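PDB 6F2P: paenibacillus xanthan lyase from Paenibacillus, which cleaves the polysaccharide xanthan as a lyase, probably releasing the terminal mannose of its side chains by beta-elimination next to glucuronate. Local coordinates for residues Ser828-Tyr834 with Ser886-Met892; Asp490-Val494 with Tyr617-Lys623; Trp126-Pro131 with Ile157-Gln161. All blocks are in the same frame, centred on the assembly; numbering follows the deposited sequence.

Contact 1. Residues Ser828-Tyr834 with Ser886-Met892; sequences STNSGIY and SSGYKLM
Two connections that pass between the sheets of a calcium-bearing beta-sandwich lie together: S828-Y834 leads into strand 832-838, S886-M892 into strand 891-900. G832 and Y889 come closest (CA-CA 3.9 Å), then N830 and S887 (CA-CA 4.5 Å). S886 (CB toward the other segment, chi1 t) accepts at OG from S831 N (2.9 Å) and donates to G888 O (2.9 Å). S887 N donates to T829 O (3.0 Å, nearly linear). G888, at phi/psi -173/-140, passes N830, whose t rotamer brings OD1 to 2.9 Å from K890 N in a hydrogen bond. Y889 turns its CB away but offers its O to Y834 OH (2.6 Å, weak). K890 O accepts a hydrogen bond from G832 N (2.8 Å). L891 sets CD2 over the Y834 ring, 3.7 Å from its centroid, a CH-pi contact. M892 N donates to a water (2.6 Å) that donates to S831 OG (2.9 Å). Outside, K890 NZ hydrogen-bonds N799 OD1, L891 pairs through its backbone with F798 of strand 794-798, and I833 with T880 and G881 of strand 871-882.

Contact 2. Residues Asp490-Val494 with Tyr617-Lys623; sequences DDEIV and YVLLPNK. With CA (calcium ion), chain B.
At the centre of this antiparallel pairing, in the nine-stranded sheet of the PL8 super-sandwich domain, I493 and L619 lie side by side, CB to CB 4.0 Å, and I493 CD1 reaches P621 CG at 4.4 Å. F380 and F382 of strand 380-385 pack on this face. On the other face V494 CG2 meets V618 CG2 at 3.9 Å, against I637. The end-to-end directions of 491-494 and 617-623 are 166° apart. I493 with L619 is the hydrogen-bonded pair (CA-CA 4.9 Å): I493 N donates to L619 O (3.0 Å) and L619 N to I493 O (2.7 Å). V494 with V618 is non-hydrogen-bonded (CA-CA 4.3 Å). E492 CA adds a C-H...O contact to L619 O at 3.3 Å.

Outward, D490-E492 form the turn from strand 481-488, all three with chi1 p, which gathers their carboxylates around a calcium ion: D490 OD1 at 2.5 Å, D491 OD1 at 2.4 Å, and E492 OE1 and OE2 both at 2.5 Å. Q636 and E651 complete the site, and Y631 OH bonds E492 OE2, so the ion links this turn to strands 637-642 and 646-651 of the next sheet. D491 OD2 forms a salt bridge with K623 NZ (3.5 Å). Between them one water donates to D491 O (2.7 Å) and P621 O (2.6 Å) and accepts from K623 NZ (2.8 Å).

Contact 3. Residues Trp126-Pro131 with Ile157-Gln161; sequences WQIGGP and IYYTQ. With CA (calcium ion), chain F.
A calcium site at the C-terminal end of helix 147-160 belongs to this contact, in which two successive helices of the PL8 alpha-helical domain run in opposite directions where they touch: Q127 nearest T160 (CA-CA 5.0 Å), P131 nearest I157 (CA-CA 5.6 Å). Q161, the first residue to leave helical angles (phi/psi -129/81), still gives its N to I157 O (2.7 Å). Its side chain (chi1 t, chi2 p) serves both metal and helix: OE1 binds calcium at 2.2 Å, while NE2 donates to Q127 O at 2.8 Å. Four waters at 2.3 to 2.5 Å from the ion, with S163 O and E174 OE2, bring the ligands to seven. One of these waters donates to T160 O (3.2 Å), and another accepts from Q161 NE2 (3.1 Å).

Helix 123-141 has a wider pi-type turn at 126-129 and a kink at P131, whose nitrogen carries no proton for Q127 O; that carbonyl is thus open to Q161. T160 (chi1 p) donates OG1 to W126 O at 2.8 Å, and the same OG1 lies 3.6 Å from P131 CG. Q127 CG comes to 3.2 Å from T160 O. Farther from the calcium, P131 CB meets I157 CG2 at 3.7 Å. Helix 168-184 closes this region, V177 touching P131, I157 and Q161, and W173 touching I128; I157 also touches L134 and N135 of helix 123-141.

How the contacts relate
Along the chain the contacts come in the order 3, 2, 1, each closing before the next opens, and none touches another. Contact 3 lies in the alpha-helical domain, contact 2 in the super-sandwich domain, and contact 1 in a later beta-sandwich. The centres of contacts 2 and 3 are about 53 Å apart, those of contacts 1 and 3 about 57 Å, and those of contacts 1 and 2 about 62 Å; these last two lie on opposite sides of the chain's centre. No helix or sheet is shared, so each contact is internal to its own part of the chain. Contacts 2 and 3 contribute ligands to separate calcium ions, while in contact 1 the Y889 side chain lies about 8 Å from another, consistent with calcium serving structure across several modules.

Contact 1. Residues Ser828-Tyr834 with Ser886-Met892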
loop_
_atom_site.group_PDB
_atom_site.type_symbol
_atom_site.label_atom_id
_atom_site.label_comp_id
_atom_site.label_asym_id
_atom_site.label_seq_id
_atom_site.Cartn_x
_atom_site.Cartn_y
_atom_site.Cartn_z
ATOM N N SER A 828 -20.528 -27.047 -25.710
ATOM C CA SER A 828 -21.448 -25.931 -25.627
ATOM C C SER A 828 -21.804 -25.543 -27.050
ATOM O O SER A 828 -20.933 -25.493 -27.918
ATOM C CB SER A 828 -20.790 -24.758 -24.895
ATOM O OG SER A 828 -21.573 -23.577 -24.954
ATOM N N THR A 829 -23.081 -25.274 -27.297
ATOM C CA THR A 829 -23.518 -24.904 -28.639
ATOM C C THR A 829 -22.954 -23.534 -29.019
ATOM O O THR A 829 -22.987 -23.135 -30.185
ATOM C CB THR A 829 -25.056 -24.928 -28.766
ATOM O OG1 THR A 829 -25.639 -24.193 -27.685
ATOM C CG2 THR A 829 -25.572 -26.364 -28.720
ATOM N N ASN A 830 -22.430 -22.832 -28.015
ATOM C CA ASN A 830 -21.736 -21.566 -28.202
ATOM C C ASN A 830 -20.261 -21.742 -27.870
ATOM O O ASN A 830 -19.849 -21.517 -26.733
ATOM C CB ASN A 830 -22.344 -20.504 -27.288
ATOM C CG ASN A 830 -21.951 -19.092 -27.679
ATOM O OD1 ASN A 830 -20.908 -18.870 -28.298
ATOM N ND2 ASN A 830 -22.791 -18.123 -27.314
ATOM N N SER A 831 -19.479 -22.163 -28.864
ATOM C CA SER A 831 -18.042 -22.387 -28.700
ATOM C C SER A 831 -17.254 -21.761 -29.845
ATOM O O SER A 831 -17.392 -22.177 -30.995
ATOM C CB SER A 831 -17.735 -23.886 -28.646
ATOM O OG SER A 831 -18.362 -24.508 -27.538
ATOM N N GLY A 832 -16.420 -20.774 -29.529
ATOM C CA GLY A 832 -15.622 -20.110 -30.546
ATOM C C GLY A 832 -14.353 -20.865 -30.907
ATOM O O GLY A 832 -14.230 -22.065 -30.646
ATOM N N ILE A 833 -13.414 -20.154 -31.526
ATOM C CA ILE A 833 -12.099 -20.697 -31.855
ATOM C C ILE A 833 -11.047 -19.931 -31.069
ATOM O O ILE A 833 -10.948 -18.709 -31.185
ATOM C CB ILE A 833 -11.767 -20.545 -33.352
ATOM C CG1 ILE A 833 -12.792 -21.287 -34.213
ATOM C CG2 ILE A 833 -10.353 -21.029 -33.633
ATOM C CD1 ILE A 833 -12.538 -21.159 -35.686
ATOM N N TYR A 834 -10.258 -20.645 -30.274
ATOM C CA TYR A 834 -9.320 -19.990 -29.370
ATOM C C TYR A 834 -7.845 -20.230 -29.692
ATOM O O TYR A 834 -7.475 -21.270 -30.236
ATOM C CB TYR A 834 -9.645 -20.359 -27.923
ATOM C CG TYR A 834 -10.870 -19.634 -27.412
ATOM C CD1 TYR A 834 -12.151 -20.120 -27.662
ATOM C CD2 TYR A 834 -10.748 -18.446 -26.702
ATOM C CE1 TYR A 834 -13.274 -19.447 -27.207
ATOM C CE2 TYR A 834 -11.866 -17.764 -26.245
ATOM C CZ TYR A 834 -13.123 -18.266 -26.502
ATOM O OH TYR A 834 -14.224 -17.586 -26.040
ATOM N N SER A 886 -21.719 -22.387 -34.641
ATOM C CA SER A 886 -21.697 -21.928 -33.253
ATOM C C SER A 886 -22.615 -20.719 -33.021
ATOM O O SER A 886 -22.763 -19.866 -33.900
ATOM C CB SER A 886 -20.268 -21.594 -32.833
ATOM O OG SER A 886 -20.223 -21.175 -31.482
ATOM N N SER A 887 -23.229 -20.666 -31.836
ATOM C CA SER A 887 -24.075 -19.543 -31.419
ATOM C C SER A 887 -23.290 -18.239 -31.438
ATOM O O SER A 887 -23.825 -17.177 -31.771
ATOM C CB SER A 887 -24.587 -19.753 -29.988
ATOM O OG SER A 887 -25.408 -20.897 -29.860
ATOM N N GLY A 888 -22.020 -18.329 -31.051
ATOM C CA GLY A 888 -21.165 -17.166 -30.932
ATOM C C GLY A 888 -19.725 -17.544 -30.649
ATOM O O GLY A 888 -19.209 -18.524 -31.186
ATOM N N TYR A 889 -19.080 -16.773 -29.783
ATOM C CA TYR A 889 -17.648 -16.910 -29.569
ATOM C C TYR A 889 -17.295 -17.408 -28.170
ATOM O O TYR A 889 -16.127 -17.387 -27.776
ATOM C CB TYR A 889 -16.955 -15.568 -29.806
ATOM C CG TYR A 889 -17.116 -15.001 -31.198
ATOM C CD1 TYR A 889 -18.139 -14.103 -31.496
ATOM C CD2 TYR A 889 -16.231 -15.342 -32.214
ATOM C CE1 TYR A 889 -18.277 -13.561 -32.772
ATOM C CE2 TYR A 889 -16.362 -14.811 -33.494
ATOM C CZ TYR A 889 -17.386 -13.924 -33.767
ATOM O OH TYR A 889 -17.507 -13.407 -35.038
ATOM N N LYS A 890 -18.295 -17.858 -27.420
ATOM C CA LYS A 890 -18.065 -18.259 -26.033
ATOM C C LYS A 890 -17.295 -19.569 -25.888
ATOM O O LYS A 890 -16.777 -20.122 -26.865
ATOM C CB LYS A 890 -19.382 -18.300 -25.256
ATOM C CG LYS A 890 -20.071 -16.944 -25.195
ATOM C CD LYS A 890 -21.325 -16.973 -24.336
ATOM C CE LYS A 890 -21.974 -15.597 -24.297
ATOM N NZ LYS A 890 -23.079 -15.544 -23.306
ATOM N N LEU A 891 -17.212 -20.058 -24.657
ATOM C CA LEU A 891 -16.424 -21.247 -24.379
ATOM C C LEU A 891 -16.725 -21.746 -22.978
ATOM O O LEU A 891 -16.966 -20.950 -22.065
ATOM C CB LEU A 891 -14.937 -20.918 -24.508
ATOM C CG LEU A 891 -13.887 -22.000 -24.258
ATOM C CD1 LEU A 891 -13.944 -23.083 -25.330
ATOM C CD2 LEU A 891 -12.503 -21.370 -24.206
ATOM N N MET A 892 -16.729 -23.064 -22.815
ATOM C CA MET A 892 -16.878 -23.675 -21.502
ATOM C C MET A 892 -15.565 -24.339 -21.083
ATOM O O MET A 892 -15.340 -25.521 -21.358
ATOM C CB MET A 892 -18.014 -24.705 -21.509
ATOM C CG MET A 892 -19.411 -24.105 -21.527
ATOM S SD MET A 892 -19.833 -23.275 -19.980
ATOM C CE MET A 892 -21.094 -22.143 -20.561
HETATM O O HOH W 1 -17.281 -24.589 -24.807
#

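Contact 2. Residues Asp490-Val494 with Tyr617-Lys623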
loop_
_atom_site.group_PDB
_atom_site.type_symbol
_atom_site.label_atom_id
_atom_site.label_comp_id
_atom_site.label_asym_id
_atom_site.label_seq_id
_atom_site.Cartn_x
_atom_site.Cartn_y
_atom_site.Cartn_z
ATOM N N ASP A 490 16.857 2.099 12.932
ATOM C CA ASP A 490 16.665 2.537 14.317
ATOM C C ASP A 490 16.927 4.032 14.534
ATOM O O ASP A 490 16.231 4.669 15.315
ATOM C CB ASP A 490 17.470 1.683 15.309
ATOM C CG ASP A 490 18.936 1.620 14.966
ATOM O OD1 ASP A 490 19.259 1.812 13.783
ATOM O OD2 ASP A 490 19.767 1.375 15.868
ATOM N N ASP A 491 17.920 4.588 13.849
ATOM C CA ASP A 491 18.276 5.990 14.050
ATOM C C ASP A 491 18.798 6.623 12.771
ATOM O O ASP A 491 19.427 7.669 12.811
ATOM C CB ASP A 491 19.306 6.145 15.178
ATOM C CG ASP A 491 20.590 5.358 14.925
ATOM O OD1 ASP A 491 20.682 4.642 13.904
ATOM O OD2 ASP A 491 21.498 5.424 15.780
ATOM N N GLU A 492 18.548 5.979 11.638
ATOM C CA GLU A 492 18.924 6.556 10.357
ATOM C C GLU A 492 17.876 6.255 9.308
ATOM O O GLU A 492 17.137 5.275 9.420
ATOM C CB GLU A 492 20.282 6.027 9.878
ATOM C CG GLU A 492 20.323 4.537 9.599
ATOM C CD GLU A 492 20.761 3.727 10.811
ATOM O OE1 GLU A 492 19.877 3.299 11.577
ATOM O OE2 GLU A 492 21.986 3.521 11.002
ATOM N N ILE A 493 17.817 7.115 8.296
ATOM C CA ILE A 493 17.049 6.840 7.091
ATOM C C ILE A 493 17.974 6.893 5.887
ATOM O O ILE A 493 18.663 7.887 5.670
ATOM C CB ILE A 493 15.926 7.861 6.873
ATOM C CG1 ILE A 493 14.928 7.805 8.028
ATOM C CG2 ILE A 493 15.226 7.591 5.555
ATOM C CD1 ILE A 493 14.904 9.056 8.854
ATOM N N VAL A 494 18.015 5.820 5.111
ATOM C CA VAL A 494 18.815 5.842 3.900
ATOM C C VAL A 494 17.897 6.097 2.717
ATOM O O VAL A 494 16.856 5.445 2.577
ATOM C CB VAL A 494 19.589 4.527 3.689
ATOM C CG1 VAL A 494 20.419 4.598 2.412
ATOM C CG2 VAL A 494 20.475 4.227 4.898
ATOM N N TYR A 617 21.893 9.249 0.025
ATOM C CA TYR A 617 22.214 10.011 1.228
ATOM C C TYR A 617 21.540 9.356 2.421
ATOM O O TYR A 617 20.635 8.530 2.253
ATOM C CB TYR A 617 21.799 11.487 1.098
ATOM C CG TYR A 617 20.315 11.736 0.899
ATOM C CD1 TYR A 617 19.737 11.627 -0.359
ATOM C CD2 TYR A 617 19.501 12.116 1.963
ATOM C CE1 TYR A 617 18.382 11.865 -0.552
ATOM C CE2 TYR A 617 18.143 12.362 1.779
ATOM C CZ TYR A 617 17.593 12.230 0.519
ATOM O OH TYR A 617 16.250 12.460 0.319
ATOM N N VAL A 618 21.986 9.724 3.619
ATOM C CA VAL A 618 21.496 9.110 4.842
ATOM C C VAL A 618 21.100 10.197 5.813
ATOM O O VAL A 618 21.924 11.040 6.160
ATOM C CB VAL A 618 22.594 8.274 5.531
ATOM C CG1 VAL A 618 22.113 7.788 6.879
ATOM C CG2 VAL A 618 23.031 7.113 4.652
ATOM N N LEU A 619 19.847 10.185 6.256
ATOM C CA LEU A 619 19.407 11.144 7.256
ATOM C C LEU A 619 19.815 10.651 8.633
ATOM O O LEU A 619 19.540 9.504 9.002
ATOM C CB LEU A 619 17.895 11.352 7.196
ATOM C CG LEU A 619 17.366 12.010 5.925
ATOM C CD1 LEU A 619 15.847 12.207 6.002
ATOM C CD2 LEU A 619 18.076 13.335 5.673
ATOM N N LEU A 620 20.472 11.521 9.390
ATOM C CA LEU A 620 20.913 11.191 10.735
ATOM C C LEU A 620 20.353 12.204 11.719
ATOM O O LEU A 620 21.057 13.128 12.122
ATOM C CB LEU A 620 22.443 11.185 10.795
ATOM C CG LEU A 620 23.131 10.150 9.895
ATOM C CD1 LEU A 620 24.635 10.371 9.852
ATOM C CD2 LEU A 620 22.828 8.724 10.356
ATOM N N PRO A 621 19.074 12.043 12.102
ATOM C CA PRO A 621 18.444 13.027 12.989
ATOM C C PRO A 621 19.053 13.031 14.388
ATOM O O PRO A 621 19.584 12.005 14.827
ATOM C CB PRO A 621 16.978 12.557 13.062
ATOM C CG PRO A 621 16.783 11.671 11.886
ATOM C CD PRO A 621 18.120 11.014 11.654
ATOM N N ASN A 622 18.989 14.181 15.058
ATOM C CA ASN A 622 19.202 14.245 16.495
ATOM C C ASN A 622 20.612 13.820 16.906
ATOM O O ASN A 622 20.828 13.256 17.988
ATOM C CB ASN A 622 18.142 13.381 17.197
ATOM C CG ASN A 622 17.993 13.708 18.668
ATOM O OD1 ASN A 622 18.192 14.853 19.096
ATOM N ND2 ASN A 622 17.648 12.701 19.454
ATOM N N LYS A 623 21.579 14.099 16.040
ATOM C CA LYS A 623 22.968 13.782 16.358
ATOM C C LYS A 623 23.826 15.034 16.379
ATOM O O LYS A 623 23.603 15.966 15.603
ATOM C CB LYS A 623 23.552 12.776 15.363
ATOM C CG LYS A 623 23.419 11.343 15.795
ATOM C CD LYS A 623 23.898 10.366 14.713
ATOM C CE LYS A 623 23.801 8.927 15.211
ATOM N NZ LYS A 623 22.577 8.744 16.063
HETATM CA CA CA B . 21.588 2.514 13.255
HETATM O O HOH W 2 20.365 9.584 14.481
#

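Contact 3. Residues Trp126-Pro131 with Ile157-Gln161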
loop_
_atom_site.group_PDB
_atom_site.type_symbol
_atom_site.label_atom_id
_atom_site.label_comp_id
_atom_site.label_asym_id
_atom_site.label_seq_id
_atom_site.Cartn_x
_atom_site.Cartn_y
_atom_site.Cartn_z
ATOM N N TRP A 126 -28.673 25.677 2.875
ATOM C CA TRP A 126 -30.055 25.404 3.239
ATOM C C TRP A 126 -30.180 24.110 4.037
ATOM O O TRP A 126 -30.902 24.047 5.033
ATOM C CB TRP A 126 -30.937 25.358 1.986
ATOM C CG TRP A 126 -30.932 26.666 1.243
ATOM C CD1 TRP A 126 -30.218 26.973 0.122
ATOM C CD2 TRP A 126 -31.652 27.856 1.597
ATOM N NE1 TRP A 126 -30.458 28.272 -0.252
ATOM C CE2 TRP A 126 -31.333 28.837 0.639
ATOM C CE3 TRP A 126 -32.541 28.184 2.627
ATOM C CZ2 TRP A 126 -31.873 30.120 0.677
ATOM C CZ3 TRP A 126 -33.078 29.465 2.663
ATOM C CH2 TRP A 126 -32.739 30.413 1.697
ATOM N N GLN A 127 -29.449 23.086 3.619
ATOM C CA GLN A 127 -29.664 21.751 4.164
ATOM C C GLN A 127 -28.728 21.379 5.314
ATOM O O GLN A 127 -29.012 20.459 6.078
ATOM C CB GLN A 127 -29.577 20.717 3.043
ATOM C CG GLN A 127 -30.488 21.031 1.864
ATOM C CD GLN A 127 -30.523 19.924 0.832
ATOM O OE1 GLN A 127 -30.802 20.169 -0.333
ATOM N NE2 GLN A 127 -30.246 18.697 1.259
ATOM N N ILE A 128 -27.619 22.092 5.449
ATOM C CA ILE A 128 -26.627 21.718 6.443
ATOM C C ILE A 128 -26.134 22.898 7.275
ATOM O O ILE A 128 -26.309 22.909 8.489
ATOM C CB ILE A 128 -25.432 21.004 5.787
ATOM C CG1 ILE A 128 -25.890 19.661 5.197
ATOM C CG2 ILE A 128 -24.301 20.826 6.791
ATOM C CD1 ILE A 128 -24.839 18.939 4.410
ATOM N N GLY A 129 -25.531 23.890 6.619
ATOM C CA GLY A 129 -24.922 25.017 7.311
ATOM C C GLY A 129 -25.894 25.779 8.189
ATOM O O GLY A 129 -25.616 26.067 9.359
ATOM N N GLY A 130 -27.044 26.100 7.612
ATOM C CA GLY A 130 -28.097 26.795 8.322
ATOM C C GLY A 130 -28.721 25.996 9.449
ATOM O O GLY A 130 -28.718 26.455 10.601
ATOM N N PRO A 131 -29.274 24.810 9.131
ATOM C CA PRO A 131 -29.897 23.970 10.166
ATOM C C PRO A 131 -28.940 23.678 11.324
ATOM O O PRO A 131 -29.342 23.689 12.491
ATOM C CB PRO A 131 -30.231 22.683 9.407
ATOM C CG PRO A 131 -30.453 23.133 8.006
ATOM C CD PRO A 131 -29.431 24.224 7.785
ATOM N N ILE A 157 -36.167 23.261 9.377
ATOM C CA ILE A 157 -35.107 22.269 9.262
ATOM C C ILE A 157 -35.608 20.956 8.658
ATOM O O ILE A 157 -34.974 20.426 7.749
ATOM C CB ILE A 157 -34.413 22.019 10.606
ATOM C CG1 ILE A 157 -33.801 23.326 11.113
ATOM C CG2 ILE A 157 -33.352 20.928 10.457
ATOM C CD1 ILE A 157 -32.985 23.170 12.365
ATOM N N TYR A 158 -36.745 20.442 9.133
ATOM C CA TYR A 158 -37.359 19.263 8.510
ATOM C C TYR A 158 -37.597 19.485 7.014
ATOM O O TYR A 158 -37.517 18.555 6.209
ATOM C CB TYR A 158 -38.710 18.934 9.141
ATOM C CG TYR A 158 -38.707 18.208 10.474
ATOM C CD1 TYR A 158 -37.928 18.643 11.534
ATOM C CD2 TYR A 158 -39.547 17.120 10.682
ATOM C CE1 TYR A 158 -37.966 17.999 12.754
ATOM C CE2 TYR A 158 -39.590 16.468 11.896
ATOM C CZ TYR A 158 -38.800 16.909 12.930
ATOM O OH TYR A 158 -38.848 16.257 14.144
ATOM N N TYR A 159 -37.924 20.720 6.653
ATOM C CA TYR A 159 -38.197 21.058 5.263
ATOM C C TYR A 159 -36.944 20.958 4.400
ATOM O O TYR A 159 -36.938 20.262 3.385
ATOM C CB TYR A 159 -38.815 22.450 5.168
ATOM C CG TYR A 159 -38.827 23.020 3.775
ATOM C CD1 TYR A 159 -39.616 22.456 2.783
ATOM C CD2 TYR A 159 -38.056 24.128 3.453
ATOM C CE1 TYR A 159 -39.634 22.980 1.502
ATOM C CE2 TYR A 159 -38.067 24.663 2.177
ATOM C CZ TYR A 159 -38.856 24.084 1.202
ATOM O OH TYR A 159 -38.866 24.608 -0.073
ATOM N N THR A 160 -35.881 21.646 4.805
ATOM C CA THR A 160 -34.638 21.614 4.041
ATOM C C THR A 160 -33.854 20.311 4.218
ATOM O O THR A 160 -33.158 19.884 3.301
ATOM C CB THR A 160 -33.724 22.799 4.385
ATOM O OG1 THR A 160 -33.273 22.683 5.739
ATOM C CG2 THR A 160 -34.460 24.112 4.207
ATOM N N GLN A 161 -33.969 19.677 5.383
ATOM C CA GLN A 161 -33.188 18.470 5.665
ATOM C C GLN A 161 -34.077 17.335 6.159
ATOM O O GLN A 161 -34.160 17.075 7.367
ATOM C CB GLN A 161 -32.094 18.770 6.694
ATOM C CG GLN A 161 -31.118 17.632 6.937
ATOM C CD GLN A 161 -30.494 17.162 5.658
ATOM O OE1 GLN A 161 -30.890 16.137 5.110
ATOM N NE2 GLN A 161 -29.527 17.916 5.154
HETATM CA CA CA F . -30.976 15.123 3.105
HETATM O O HOH W 3 -31.992 17.135 2.125
HETATM O O HOH W 4 -29.036 16.602 2.359
HETATM O O HOH W 5 -33.275 14.535 2.447
HETATM O O HOH W 6 -30.978 14.746 0.821
#